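Local coordinates for pancreatic lipase related protein 2 (Equus caballus, PDB 1W52), which probably hydrolyses the acyl esters of galactolipids and triacylglycerols, releasing free fatty acids, at residues A[151-155]-A[265-269]; A[354-360]-A[373-379]; A[433-437]-A[448-452]; A[41-46]-A[64-68]. All coordinates share one frame; numbering follows the deposited sequence.

Interaction 1: A[151-155]-A[265-269]. With DDQ (decylamine-N,N-dimethyl-N-oxide), chain C.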
loop_
_atom_site.group_PDB
_atom_site.type_symbol
_atom_site.label_atom_id
_atom_site.label_comp_id
_atom_site.label_asym_id
_atom_site.label_seq_id
_atom_site.Cartn_x
_atom_site.Cartn_y
_atom_site.Cartn_z
ATOM N N ILE A 151 2.099 -7.730 10.062
ATOM C CA ILE A 151 1.438 -7.032 8.964
ATOM C C ILE A 151 -0.059 -7.148 9.179
ATOM O O ILE A 151 -0.568 -8.247 9.114
ATOM C CB ILE A 151 1.774 -7.708 7.626
ATOM C CG1 ILE A 151 3.262 -7.961 7.443
ATOM C CG2 ILE A 151 1.320 -6.840 6.509
ATOM C CD1 ILE A 151 3.581 -8.744 6.121
ATOM N N GLY A 152 -0.773 -6.060 9.402
ATOM C CA GLY A 152 -2.210 -6.171 9.643
ATOM C C GLY A 152 -3.045 -5.343 8.671
ATOM O O GLY A 152 -2.704 -4.210 8.371
ATOM N N HIS A 153 -4.152 -5.892 8.192
ATOM C CA HIS A 153 -5.119 -5.141 7.364
ATOM C C HIS A 153 -6.374 -4.653 8.142
ATOM O O HIS A 153 -6.993 -5.423 8.851
ATOM C CB HIS A 153 -5.601 -5.975 6.154
ATOM C CG HIS A 153 -6.685 -5.288 5.374
ATOM N ND1 HIS A 153 -8.019 -5.612 5.511
ATOM C CD2 HIS A 153 -6.642 -4.238 4.509
ATOM C CE1 HIS A 153 -8.743 -4.812 4.741
ATOM N NE2 HIS A 153 -7.939 -3.953 4.143
ATOM N N SER A 154 -6.753 -3.382 7.950
ATOM C CA SER A 154 -7.984 -2.811 8.515
ATOM C C SER A 154 -7.935 -2.991 10.010
ATOM O O SER A 154 -7.079 -2.463 10.675
ATOM C CB SER A 154 -9.283 -3.429 7.904
ATOM O OG SER A 154 -10.529 -2.957 8.498
ATOM N N LEU A 155 -8.861 -3.738 10.550
ATOM C CA LEU A 155 -8.869 -3.907 11.979
ATOM C C LEU A 155 -7.590 -4.585 12.377
ATOM O O LEU A 155 -6.977 -4.175 13.298
ATOM C CB LEU A 155 -10.056 -4.747 12.351
ATOM C CG LEU A 155 -11.121 -4.182 13.292
ATOM C CD1 LEU A 155 -11.565 -2.798 12.958
ATOM C CD2 LEU A 155 -12.259 -5.168 13.191
ATOM N N HIS A 265 -10.595 -0.284 0.091
ATOM C CA HIS A 265 -10.065 -0.774 1.411
ATOM C C HIS A 265 -9.110 -1.971 1.230
ATOM O O HIS A 265 -8.110 -2.128 1.935
ATOM C CB HIS A 265 -11.260 -1.191 2.280
ATOM C CG HIS A 265 -10.976 -1.350 3.733
ATOM N ND1 HIS A 265 -10.282 -0.420 4.468
ATOM C CD2 HIS A 265 -11.396 -2.293 4.607
ATOM C CE1 HIS A 265 -10.237 -0.820 5.729
ATOM N NE2 HIS A 265 -10.917 -1.947 5.843
ATOM N N LEU A 266 -9.443 -2.789 0.243
ATOM C CA LEU A 266 -8.718 -3.992 -0.029
ATOM C C LEU A 266 -7.514 -3.735 -0.904
ATOM O O LEU A 266 -6.625 -4.549 -0.940
ATOM C CB LEU A 266 -9.640 -5.018 -0.689
ATOM C CG LEU A 266 -10.849 -5.460 0.140
ATOM C CD1 LEU A 266 -11.478 -6.629 -0.491
ATOM C CD2 LEU A 266 -10.618 -5.837 1.566
ATOM N N LYS A 267 -7.437 -2.641 -1.625
ATOM C CA LYS A 267 -6.283 -2.501 -2.483
ATOM C C LYS A 267 -4.980 -2.416 -1.639
ATOM O O LYS A 267 -3.910 -2.733 -2.088
ATOM C CB LYS A 267 -6.448 -1.286 -3.413
ATOM C CG LYS A 267 -7.404 -1.471 -4.667
ATOM C CD LYS A 267 -6.798 -2.342 -5.802
ATOM C CE LYS A 267 -7.458 -2.057 -7.204
ATOM N NZ LYS A 267 -8.519 -3.006 -7.553
ATOM N N SER A 268 -5.097 -1.998 -0.396
ATOM C CA SER A 268 -3.987 -1.956 0.498
ATOM C C SER A 268 -3.256 -3.285 0.577
ATOM O O SER A 268 -2.035 -3.320 0.473
ATOM C CB SER A 268 -4.496 -1.542 1.876
ATOM O OG SER A 268 -5.341 -2.524 2.445
ATOM N N PHE A 269 -3.972 -4.375 0.785
ATOM C CA PHE A 269 -3.291 -5.689 0.820
ATOM C C PHE A 269 -2.989 -6.303 -0.551
ATOM O O PHE A 269 -2.314 -7.312 -0.668
ATOM C CB PHE A 269 -3.996 -6.729 1.728
ATOM C CG PHE A 269 -5.244 -7.315 1.163
ATOM C CD1 PHE A 269 -5.197 -8.190 0.103
ATOM C CD2 PHE A 269 -6.480 -7.032 1.745
ATOM C CE1 PHE A 269 -6.372 -8.773 -0.385
ATOM C CE2 PHE A 269 -7.631 -7.617 1.265
ATOM C CZ PHE A 269 -7.574 -8.492 0.204
HETATM N N1 DDQ C . -13.223 -10.465 2.321
HETATM O O1 DDQ C . -12.008 -10.738 2.478
HETATM C CM1 DDQ C . -13.610 -10.797 0.902
HETATM C CM2 DDQ C . -14.077 -11.260 3.253
HETATM C C1 DDQ C . -13.261 -8.994 2.582
HETATM C C2 DDQ C . -13.516 -8.545 4.027
HETATM C C3 DDQ C . -14.763 -7.670 4.051
HETATM C C4 DDQ C . -14.469 -6.177 4.068
HETATM C C5 DDQ C . -15.113 -5.513 5.273
HETATM C C6 DDQ C . -14.743 -4.058 5.199
HETATM C C7 DDQ C . -15.209 -3.299 6.407
HETATM C C8 DDQ C . -14.053 -2.665 7.156
HETATM C C9 DDQ C . -14.551 -2.127 8.502
HETATM C C10 DDQ C . -13.858 -0.865 8.966
#
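Ser154 meets His265 at the edge of the imidazole: its OG lies near the ring plane, 2.9 Å from His265 NE2, in a hydrogen bond that either partner could donate. His265 ND1 is bonded in turn to Asp178, which completes the predicted Ser-His-Asp triad of an alpha/beta hydrolase, with Ser154 as the predicted nucleophile on its elbow between strand and helix. The tight part of the contact lies behind this pair. His153 holds CG anti to its backbone N (chi1 174°), which swings the ring across to the helix, where NE2 donates to His265 O at 2.9 Å from above the carbonyl plane. The same oxygen also accepts from Ser268 OG at 2.8 Å, so two side chains grip the backbone of the presumed catalytic histidine. The rings follow one another: His153 turns its edge to the face of His265, centroids 4.7 Å apart, while Phe269 sets its edge against the face of His153 in a T-shaped pair with planes at 89°. Ser154 CB lies over the opposite face of His153. The looser side is the pocket that holds the detergent. There the decyl chain brings C8 to 3.5 Å from His265 NE2 in a plain van der Waals touch, and partly exposed Leu266 reaches His153 with little more than CD2. Strand 148-153 lies between strands 72-76 and 173-177, and its part 151-153 runs nearly antiparallel to the helical segment 265-269; Leu177 of strand 173-177 packs on His153, Ser268 and Phe269, and Trp87 of helix 87-96 stacks on Phe269.

Interaction 2: A[354-360]-A[373-379]; sequences ANGYLKV and EIFKGSL
Tyr357 overlaps the aliphatic part of Lys376, the two side chains running together in one direction, with Lys376 CB at the ring edge 3.9 Å from Tyr357 CD1. They sit on the outer side of an irregular antiparallel pairing within the PLAT domain, the C-terminal beta-sandwich of pancreatic lipases. Lys376 takes the first torsion that sets CG between backbone N and carbonyl carbon (chi1 65°); its chain then runs on past the ring edge until a bend at the end turns the amine toward Glu373. The resulting salt bridge, Lys376 NZ to Glu373 OE2, is long at 3.7 Å. The other carboxylate oxygen, Glu373 OE1, approaches Tyr357 CE1 obliquely to 3.4 Å, with carboxylate and ring planes 20° apart. The example illustrates how an extended, irregular segment can place an exposed residue beside a buried one: after Tyr357 comes the buried Leu358. Its CD1 rests 3.9 Å from Phe375 CB and also meets Leu379 CD2, the two leucines passing one another head to tail. Phe403 and Trp405 extend this apolar layer, touching Leu358 and Leu379 respectively, while Ile374 sets CG1 against Val360 CG2 and reaches Leu387 and Val389 of strand 387-391. The backbones are joined sparsely. Gly356 N donates to Gly377 O at 3.2 Å, and the return bond from Gly377 N to Gly356 O is weak. Farther along, Ile374 N donates to Leu358 O at 3.0 Å, nearly straight at 166°, from above the plane of that carbonyl.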
loop_
_atom_site.group_PDB
_atom_site.type_symbol
_atom_site.label_atom_id
_atom_site.label_comp_id
_atom_site.label_asym_id
_atom_site.label_seq_id
_atom_site.Cartn_x
_atom_site.Cartn_y
_atom_site.Cartn_z
ATOM N N ALA A 354 -1.888 26.640 -33.319
ATOM C CA ALA A 354 -2.973 25.646 -33.480
ATOM C C ALA A 354 -3.702 25.370 -32.144
ATOM O O ALA A 354 -3.648 26.214 -31.229
ATOM C CB ALA A 354 -2.414 24.327 -34.107
ATOM N N ASN A 355 -4.422 24.237 -32.065
ATOM C CA ASN A 355 -4.920 23.671 -30.790
ATOM C C ASN A 355 -5.055 22.160 -30.836
ATOM O O ASN A 355 -5.461 21.605 -31.864
ATOM C CB ASN A 355 -6.256 24.278 -30.386
ATOM C CG ASN A 355 -6.105 25.675 -29.894
ATOM O OD1 ASN A 355 -5.768 25.912 -28.743
ATOM N ND2 ASN A 355 -6.299 26.624 -30.787
ATOM N N GLY A 356 -4.726 21.479 -29.738
ATOM C CA GLY A 356 -4.851 20.036 -29.764
ATOM C C GLY A 356 -4.206 19.147 -28.732
ATOM O O GLY A 356 -3.476 19.575 -27.842
ATOM N N TYR A 357 -4.527 17.868 -28.906
ATOM C CA TYR A 357 -3.958 16.759 -28.159
ATOM C C TYR A 357 -2.478 16.635 -28.537
ATOM O O TYR A 357 -2.102 17.006 -29.659
ATOM C CB TYR A 357 -4.708 15.452 -28.508
ATOM C CG TYR A 357 -6.105 15.306 -27.914
ATOM C CD1 TYR A 357 -6.496 16.014 -26.751
ATOM C CD2 TYR A 357 -7.033 14.436 -28.495
ATOM C CE1 TYR A 357 -7.789 15.860 -26.188
ATOM C CE2 TYR A 357 -8.327 14.268 -27.941
ATOM C CZ TYR A 357 -8.706 14.980 -26.787
ATOM O OH TYR A 357 -9.985 14.808 -26.251
ATOM N N LEU A 358 -1.649 16.136 -27.612
ATOM C CA LEU A 358 -0.218 15.980 -27.851
ATOM C C LEU A 358 0.188 14.609 -27.389
ATOM O O LEU A 358 0.794 14.425 -26.345
ATOM C CB LEU A 358 0.580 17.084 -27.153
ATOM C CG LEU A 358 1.030 18.203 -28.103
ATOM C CD1 LEU A 358 1.648 19.431 -27.366
ATOM C CD2 LEU A 358 2.010 17.636 -29.160
ATOM N N LYS A 359 -0.182 13.633 -28.192
ATOM C CA LYS A 359 -0.024 12.251 -27.797
ATOM C C LYS A 359 1.427 11.786 -27.988
ATOM O O LYS A 359 2.278 12.576 -28.440
ATOM C CB LYS A 359 -1.047 11.372 -28.520
ATOM C CG LYS A 359 -2.466 11.834 -28.211
ATOM C CD LYS A 359 -3.548 10.923 -28.724
ATOM C CE LYS A 359 -4.907 11.591 -28.529
ATOM N NZ LYS A 359 -5.982 10.964 -29.349
ATOM N N VAL A 360 1.683 10.532 -27.576
ATOM C CA VAL A 360 3.016 9.924 -27.473
ATOM C C VAL A 360 2.896 8.405 -27.248
ATOM O O VAL A 360 2.001 7.951 -26.549
ATOM C CB VAL A 360 3.799 10.477 -26.270
ATOM C CG1 VAL A 360 5.211 9.975 -26.337
ATOM C CG2 VAL A 360 3.810 12.015 -26.198
ATOM N N GLU A 373 -1.552 11.377 -23.748
ATOM C CA GLU A 373 -1.816 12.768 -23.963
ATOM C C GLU A 373 -0.982 13.603 -22.993
ATOM O O GLU A 373 -1.328 13.704 -21.825
ATOM C CB GLU A 373 -3.312 13.077 -23.796
ATOM C CG GLU A 373 -3.609 14.590 -23.780
ATOM C CD GLU A 373 -5.006 14.951 -23.317
ATOM O OE1 GLU A 373 -5.964 14.281 -23.783
ATOM O OE2 GLU A 373 -5.133 15.911 -22.511
ATOM N N ILE A 374 0.076 14.246 -23.475
ATOM C CA ILE A 374 0.899 15.110 -22.601
ATOM C C ILE A 374 0.372 16.552 -22.485
ATOM O O ILE A 374 0.735 17.312 -21.577
ATOM C CB ILE A 374 2.370 15.153 -23.093
ATOM C CG1 ILE A 374 2.883 13.762 -23.473
ATOM C CG2 ILE A 374 3.289 15.795 -22.045
ATOM C CD1 ILE A 374 2.792 12.743 -22.390
ATOM N N PHE A 375 -0.454 16.947 -23.446
ATOM C CA PHE A 375 -0.998 18.305 -23.443
ATOM C C PHE A 375 -2.163 18.517 -24.390
ATOM O O PHE A 375 -2.141 18.035 -25.516
ATOM C CB PHE A 375 0.088 19.296 -23.827
ATOM C CG PHE A 375 -0.140 20.678 -23.305
ATOM C CD1 PHE A 375 -0.577 20.899 -22.000
ATOM C CD2 PHE A 375 0.120 21.769 -24.105
ATOM C CE1 PHE A 375 -0.765 22.182 -21.511
ATOM C CE2 PHE A 375 -0.057 23.050 -23.620
ATOM C CZ PHE A 375 -0.504 23.257 -22.314
ATOM N N LYS A 376 -3.170 19.247 -23.918
ATOM C CA LYS A 376 -4.174 19.836 -24.791
ATOM C C LYS A 376 -4.228 21.355 -24.523
ATOM O O LYS A 376 -4.301 21.822 -23.374
ATOM C CB LYS A 376 -5.550 19.135 -24.660
ATOM C CG LYS A 376 -6.211 19.290 -23.291
ATOM C CD LYS A 376 -7.506 18.450 -23.074
ATOM C CE LYS A 376 -7.997 18.561 -21.589
ATOM N NZ LYS A 376 -6.861 18.553 -20.581
ATOM N N GLY A 377 -4.137 22.121 -25.609
ATOM C CA GLY A 377 -4.238 23.572 -25.542
ATOM C C GLY A 377 -3.579 24.255 -26.724
ATOM O O GLY A 377 -3.337 23.611 -27.759
ATOM N N SER A 378 -3.284 25.552 -26.550
ATOM C CA SER A 378 -2.646 26.395 -27.583
ATOM C C SER A 378 -1.185 26.025 -27.822
ATOM O O SER A 378 -0.393 25.914 -26.882
ATOM C CB SER A 378 -2.726 27.888 -27.213
ATOM O OG SER A 378 -1.612 28.286 -26.419
ATOM N N LEU A 379 -0.828 25.891 -29.090
ATOM C CA LEU A 379 0.441 25.293 -29.465
ATOM C C LEU A 379 1.447 26.297 -30.079
ATOM O O LEU A 379 2.135 25.984 -31.069
ATOM C CB LEU A 379 0.172 24.090 -30.397
ATOM C CG LEU A 379 -0.855 23.059 -29.899
ATOM C CD1 LEU A 379 -0.851 21.787 -30.759
ATOM C CD2 LEU A 379 -0.576 22.697 -28.481
#

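Interaction 3: A[433-437]-A[448-452]; sequences YKFCG and SLYPC
Leu449 points its CB at the opposing segment and meets Phe435 CB at 3.7 Å, and from there the two side chains part. The phenyl ring presents its edge to the peptide between Tyr450 and Pro451, with Phe435 CD1 3.7 Å from Tyr450 C, while Tyr433 O lies over one ring face, offset toward the rim. Leu449 sends its branches the other way, along the opposing backbone, CD2 approaching Phe435 O to 3.5 Å, although their exact placing next to Gly437 is doubtful. With an alanine here those branches are gone, and a gap would probably open beside the backbone of Phe435 and Cys436. The backbones that carry these side chains form a very short antiparallel ladder that ties the C-terminal end of the chain into the PLAT domain, a beta-sandwich in this lipase family. Phe435 and Pro451 form its non-hydrogen-bonded pair, their side chains diverging; Cys436 and Tyr450 form the hydrogen-bonded pair, with side chains on a common face and Cys436 N donating to Tyr450 O at 3.2 Å. A weaker bond runs from Cys452 N to Lys434 O. The covalent link is the disulfide of Cys436 and the terminal residue Cys452, its CB-S-S-CB torsion 117°. Cys436 puts SG anti to its carbonyl carbon (chi1 -49°), beside the backbone N, whereas Cys452 holds its sulfur between backbone N and carbonyl carbon, and the two SG atoms join at 2.0 Å.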
loop_
_atom_site.group_PDB
_atom_site.type_symbol
_atom_site.label_atom_id
_atom_site.label_comp_id
_atom_site.label_asym_id
_atom_site.label_seq_id
_atom_site.Cartn_x
_atom_site.Cartn_y
_atom_site.Cartn_z
ATOM N N TYR A 433 16.686 10.981 -21.780
ATOM C CA TYR A 433 16.963 10.225 -23.033
ATOM C C TYR A 433 16.836 11.108 -24.297
ATOM O O TYR A 433 17.161 10.696 -25.428
ATOM C CB TYR A 433 15.980 9.063 -23.178
ATOM C CG TYR A 433 16.251 7.831 -22.353
ATOM C CD1 TYR A 433 15.899 7.759 -21.006
ATOM C CD2 TYR A 433 16.820 6.710 -22.925
ATOM C CE1 TYR A 433 16.133 6.597 -20.255
ATOM C CE2 TYR A 433 17.064 5.555 -22.194
ATOM C CZ TYR A 433 16.718 5.493 -20.860
ATOM O OH TYR A 433 16.971 4.342 -20.149
ATOM N N LYS A 434 16.356 12.327 -24.041
ATOM C CA LYS A 434 15.858 13.340 -25.010
ATOM C C LYS A 434 16.418 13.359 -26.448
ATOM O O LYS A 434 17.609 13.072 -26.707
ATOM C CB LYS A 434 15.955 14.765 -24.435
ATOM C CG LYS A 434 16.533 14.902 -23.035
ATOM C CD LYS A 434 16.431 16.352 -22.561
ATOM C CE LYS A 434 17.766 16.898 -22.074
ATOM N NZ LYS A 434 17.801 18.389 -22.129
ATOM N N PHE A 435 15.498 13.800 -27.334
ATOM C CA PHE A 435 15.583 13.671 -28.806
ATOM C C PHE A 435 15.357 14.959 -29.624
ATOM O O PHE A 435 14.755 15.927 -29.148
ATOM C CB PHE A 435 14.563 12.615 -29.241
ATOM C CG PHE A 435 14.174 11.683 -28.137
ATOM C CD1 PHE A 435 14.667 10.393 -28.114
ATOM C CD2 PHE A 435 13.328 12.104 -27.111
ATOM C CE1 PHE A 435 14.321 9.541 -27.088
ATOM C CE2 PHE A 435 12.988 11.259 -26.073
ATOM C CZ PHE A 435 13.487 9.967 -26.062
ATOM N N CYS A 436 15.859 14.936 -30.862
ATOM C CA CYS A 436 15.744 16.023 -31.822
ATOM C C CYS A 436 14.896 15.504 -32.971
ATOM O O CYS A 436 15.208 14.446 -33.529
ATOM C CB CYS A 436 17.130 16.394 -32.360
ATOM S SG CYS A 436 18.405 16.628 -31.098
ATOM N N GLY A 437 13.833 16.225 -33.324
ATOM C CA GLY A 437 13.004 15.834 -34.457
ATOM C C GLY A 437 13.110 16.782 -35.622
ATOM O O GLY A 437 12.098 17.087 -36.246
ATOM N N SER A 448 9.044 10.058 -35.613
ATOM C CA SER A 448 9.791 9.383 -34.542
ATOM C C SER A 448 11.075 10.154 -34.164
ATOM O O SER A 448 12.137 9.924 -34.746
ATOM C CB SER A 448 10.099 7.929 -34.925
ATOM O OG SER A 448 8.956 7.293 -35.460
ATOM N N LEU A 449 10.978 11.076 -33.200
ATOM C CA LEU A 449 12.154 11.817 -32.717
ATOM C C LEU A 449 13.194 10.796 -32.187
ATOM O O LEU A 449 12.800 9.723 -31.714
ATOM C CB LEU A 449 11.741 12.843 -31.638
ATOM C CG LEU A 449 11.621 14.328 -32.036
ATOM C CD1 LEU A 449 10.302 14.643 -32.712
ATOM C CD2 LEU A 449 11.827 15.292 -30.881
ATOM N N TYR A 450 14.495 11.089 -32.285
ATOM C CA TYR A 450 15.508 10.088 -31.912
ATOM C C TYR A 450 16.732 10.683 -31.185
ATOM O O TYR A 450 16.876 11.893 -31.153
ATOM C CB TYR A 450 15.896 9.252 -33.154
ATOM C CG TYR A 450 15.232 7.863 -33.200
ATOM C CD1 TYR A 450 15.927 6.692 -32.846
ATOM C CD2 TYR A 450 13.906 7.727 -33.597
ATOM C CE1 TYR A 450 15.307 5.442 -32.897
ATOM C CE2 TYR A 450 13.281 6.488 -33.646
ATOM C CZ TYR A 450 13.984 5.354 -33.305
ATOM O OH TYR A 450 13.341 4.145 -33.373
ATOM N N PRO A 451 17.591 9.832 -30.599
ATOM C CA PRO A 451 18.650 10.253 -29.672
ATOM C C PRO A 451 19.481 11.460 -30.075
ATOM O O PRO A 451 19.739 11.626 -31.253
ATOM C CB PRO A 451 19.581 9.037 -29.656
ATOM C CG PRO A 451 18.705 7.886 -29.916
ATOM C CD PRO A 451 17.628 8.371 -30.792
ATOM N N CYS A 452 19.894 12.266 -29.096
ATOM C CA CYS A 452 20.984 13.242 -29.260
ATOM C C CYS A 452 21.399 13.800 -27.900
ATOM O O CYS A 452 22.573 13.958 -27.581
ATOM C CB CYS A 452 20.601 14.383 -30.213
ATOM S SG CYS A 452 18.895 14.951 -30.031
ATOM O OXT CYS A 452 20.578 14.108 -27.046
#

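Interaction 4: A[41-46]-A[64-68]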
loop_
_atom_site.group_PDB
_atom_site.type_symbol
_atom_site.label_atom_id
_atom_site.label_comp_id
_atom_site.label_asym_id
_atom_site.label_seq_id
_atom_site.Cartn_x
_atom_site.Cartn_y
_atom_site.Cartn_z
ATOM N N LEU A 41 1.217 -21.729 10.830
ATOM C CA LEU A 41 2.656 -21.547 10.594
ATOM C C LEU A 41 3.131 -22.090 9.251
ATOM O O LEU A 41 2.978 -23.255 8.944
ATOM C CB LEU A 41 3.499 -22.127 11.737
ATOM C CG LEU A 41 5.007 -21.810 11.710
ATOM C CD1 LEU A 41 5.367 -20.490 11.079
ATOM C CD2 LEU A 41 5.546 -21.761 13.093
ATOM N N TYR A 42 3.676 -21.189 8.460
ATOM C CA TYR A 42 4.210 -21.499 7.176
ATOM C C TYR A 42 5.695 -21.125 7.236
ATOM O O TYR A 42 6.068 -20.109 7.811
ATOM C CB TYR A 42 3.502 -20.675 6.115
ATOM C CG TYR A 42 2.048 -21.041 5.819
ATOM C CD1 TYR A 42 1.751 -21.997 4.861
ATOM C CD2 TYR A 42 0.961 -20.369 6.437
ATOM C CE1 TYR A 42 0.406 -22.317 4.546
ATOM C CE2 TYR A 42 -0.390 -20.691 6.127
ATOM C CZ TYR A 42 -0.656 -21.665 5.179
ATOM O OH TYR A 42 -1.944 -22.028 4.833
ATOM N N THR A 43 6.522 -21.994 6.663
ATOM C CA THR A 43 7.986 -21.859 6.598
ATOM C C THR A 43 8.434 -22.500 5.302
ATOM O O THR A 43 7.684 -23.275 4.712
ATOM C CB THR A 43 8.696 -22.612 7.738
ATOM O OG1 THR A 43 8.072 -23.895 7.928
ATOM C CG2 THR A 43 8.557 -21.890 9.075
ATOM N N ASN A 44 9.666 -22.231 4.874
ATOM C CA ASN A 44 10.053 -22.617 3.519
ATOM C C ASN A 44 10.022 -24.124 3.440
ATOM O O ASN A 44 9.868 -24.691 2.367
ATOM C CB ASN A 44 11.423 -22.099 3.136
ATOM C CG ASN A 44 11.595 -20.669 3.447
ATOM O OD1 ASN A 44 11.724 -20.309 4.602
ATOM N ND2 ASN A 44 11.604 -19.833 2.432
ATOM N N LYS A 45 10.141 -24.757 4.604
ATOM C CA LYS A 45 10.083 -26.203 4.730
ATOM C C LYS A 45 8.698 -26.697 4.303
ATOM O O LYS A 45 8.599 -27.575 3.438
ATOM C CB LYS A 45 10.438 -26.604 6.169
ATOM C CG LYS A 45 11.850 -26.092 6.638
ATOM C CD LYS A 45 12.138 -26.299 8.152
ATOM C CE LYS A 45 13.640 -26.083 8.517
ATOM N NZ LYS A 45 13.894 -25.723 9.974
ATOM N N ASN A 46 7.647 -26.089 4.876
ATOM C CA ASN A 46 6.229 -26.359 4.523
ATOM C C ASN A 46 5.448 -25.162 3.970
ATOM O O ASN A 46 4.700 -24.514 4.698
ATOM C CB ASN A 46 5.459 -26.897 5.734
ATOM C CG ASN A 46 5.361 -25.896 6.872
ATOM O OD1 ASN A 46 6.354 -25.576 7.527
ATOM N ND2 ASN A 46 4.155 -25.414 7.123
ATOM N N SER A 64 7.740 -27.879 15.761
ATOM C CA SER A 64 7.395 -27.296 14.441
ATOM C C SER A 64 8.585 -26.702 13.685
ATOM O O SER A 64 9.645 -26.400 14.273
ATOM C CB SER A 64 6.358 -26.188 14.607
ATOM O OG SER A 64 6.878 -25.126 15.395
ATOM N N ASN A 65 8.367 -26.469 12.395
ATOM C CA ASN A 65 9.420 -26.017 11.490
ATOM C C ASN A 65 9.880 -24.593 11.743
ATOM O O ASN A 65 10.830 -24.109 11.117
ATOM C CB ASN A 65 8.971 -26.152 10.043
ATOM C CG ASN A 65 8.708 -27.577 9.660
ATOM O OD1 ASN A 65 8.107 -28.325 10.409
ATOM N ND2 ASN A 65 9.160 -27.968 8.489
ATOM N N PHE A 66 9.212 -23.917 12.661
ATOM C CA PHE A 66 9.635 -22.589 13.033
ATOM C C PHE A 66 11.146 -22.592 13.201
ATOM O O PHE A 66 11.662 -23.487 13.829
ATOM C CB PHE A 66 8.951 -22.179 14.332
ATOM C CG PHE A 66 9.429 -20.862 14.897
ATOM C CD1 PHE A 66 10.406 -20.822 15.863
ATOM C CD2 PHE A 66 8.883 -19.680 14.482
ATOM C CE1 PHE A 66 10.826 -19.629 16.374
ATOM C CE2 PHE A 66 9.308 -18.482 15.014
ATOM C CZ PHE A 66 10.272 -18.456 15.952
ATOM N N GLN A 67 11.828 -21.586 12.651
ATOM C CA GLN A 67 13.289 -21.465 12.673
ATOM C C GLN A 67 13.714 -20.210 13.429
ATOM O O GLN A 67 13.611 -19.104 12.913
ATOM C CB GLN A 67 13.891 -21.478 11.247
ATOM C CG GLN A 67 13.019 -20.926 10.103
ATOM C CD GLN A 67 13.148 -21.691 8.747
ATOM O OE1 GLN A 67 13.140 -22.916 8.729
ATOM N NE2 GLN A 67 13.233 -20.957 7.624
ATOM N N SER A 68 14.213 -20.387 14.651
ATOM C CA SER A 68 14.613 -19.243 15.481
ATOM C C SER A 68 15.724 -18.408 14.853
ATOM O O SER A 68 15.986 -17.287 15.271
ATOM C CB SER A 68 15.038 -19.708 16.874
ATOM O OG SER A 68 16.363 -20.215 16.818
#
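Strand 38-43 passes the loop 64-68 without pairing with it, Thr43 CA and Asn65 CA standing 6.6 Å apart, and then turns back through Asn44, Lys45 and Asn46, so that side chains make most of the contact. Leu41 and Thr43 both project toward the loop. Leu41 CD2 packs against Phe66 CB at 3.6 Å, and Phe66 itself leads inward to Leu137 and Leu141 of helix 116-141. Thr43 crosses Asn65 at about a right angle, its OG1 beside the Asn65 CB and its CG2 near the backbone carbonyl. On the outer rim Lys45 passes beside Asn65, extended, and ends at Gln67, where its NZ gives a weak hydrogen bond to OE1 at 3.2 Å. Asn44, whose amide is bonded to Thr101 and Glu99, meets Gln67 edge to edge, the amide planes nearly parallel, with Asn44 OD1 3.4 Å from Gln67 NE2. The turn is held from within by Asn46. With CG between its backbone N and carbonyl carbon (chi1 64°), its amide reaches back to the strand, and ND2 donates to Leu41 O at 3.1 Å, in the carbonyl plane and on a lone pair. ND2 also bonds Ser49 O, which ties both ends of the turn to one nitrogen. With an alanine in place of Asn46, the carbonyls of Leu41 and Ser49 would probably lose this shared donor and the turn be freer to move. The arrangement is that of a beta-hairpin, strands 38-43 and 50-53, at the antiparallel margin of the alpha/beta hydrolase sheet, packed against the loop that leads into strand 72-76.

The four contacts divide between two domains. Interactions 1 and 4 belong to the lipase domain and reach the same sheet, with centres 24 Å apart: interaction 1 holds the predicted nucleophile and histidine beside the detergent chain, whereas interaction 4 lies at the sheet margin, the side chain of Asn44 about 13 Å from a bound calcium ion. Interactions 2 and 3 belong to the PLAT domain, centres 19 Å apart and nearest atoms about 8 Å apart, without touching. The centre of interaction 2 is 40 Å from that of interaction 1, and 57 Å from that of interaction 4, on the opposite side of the chain's centre.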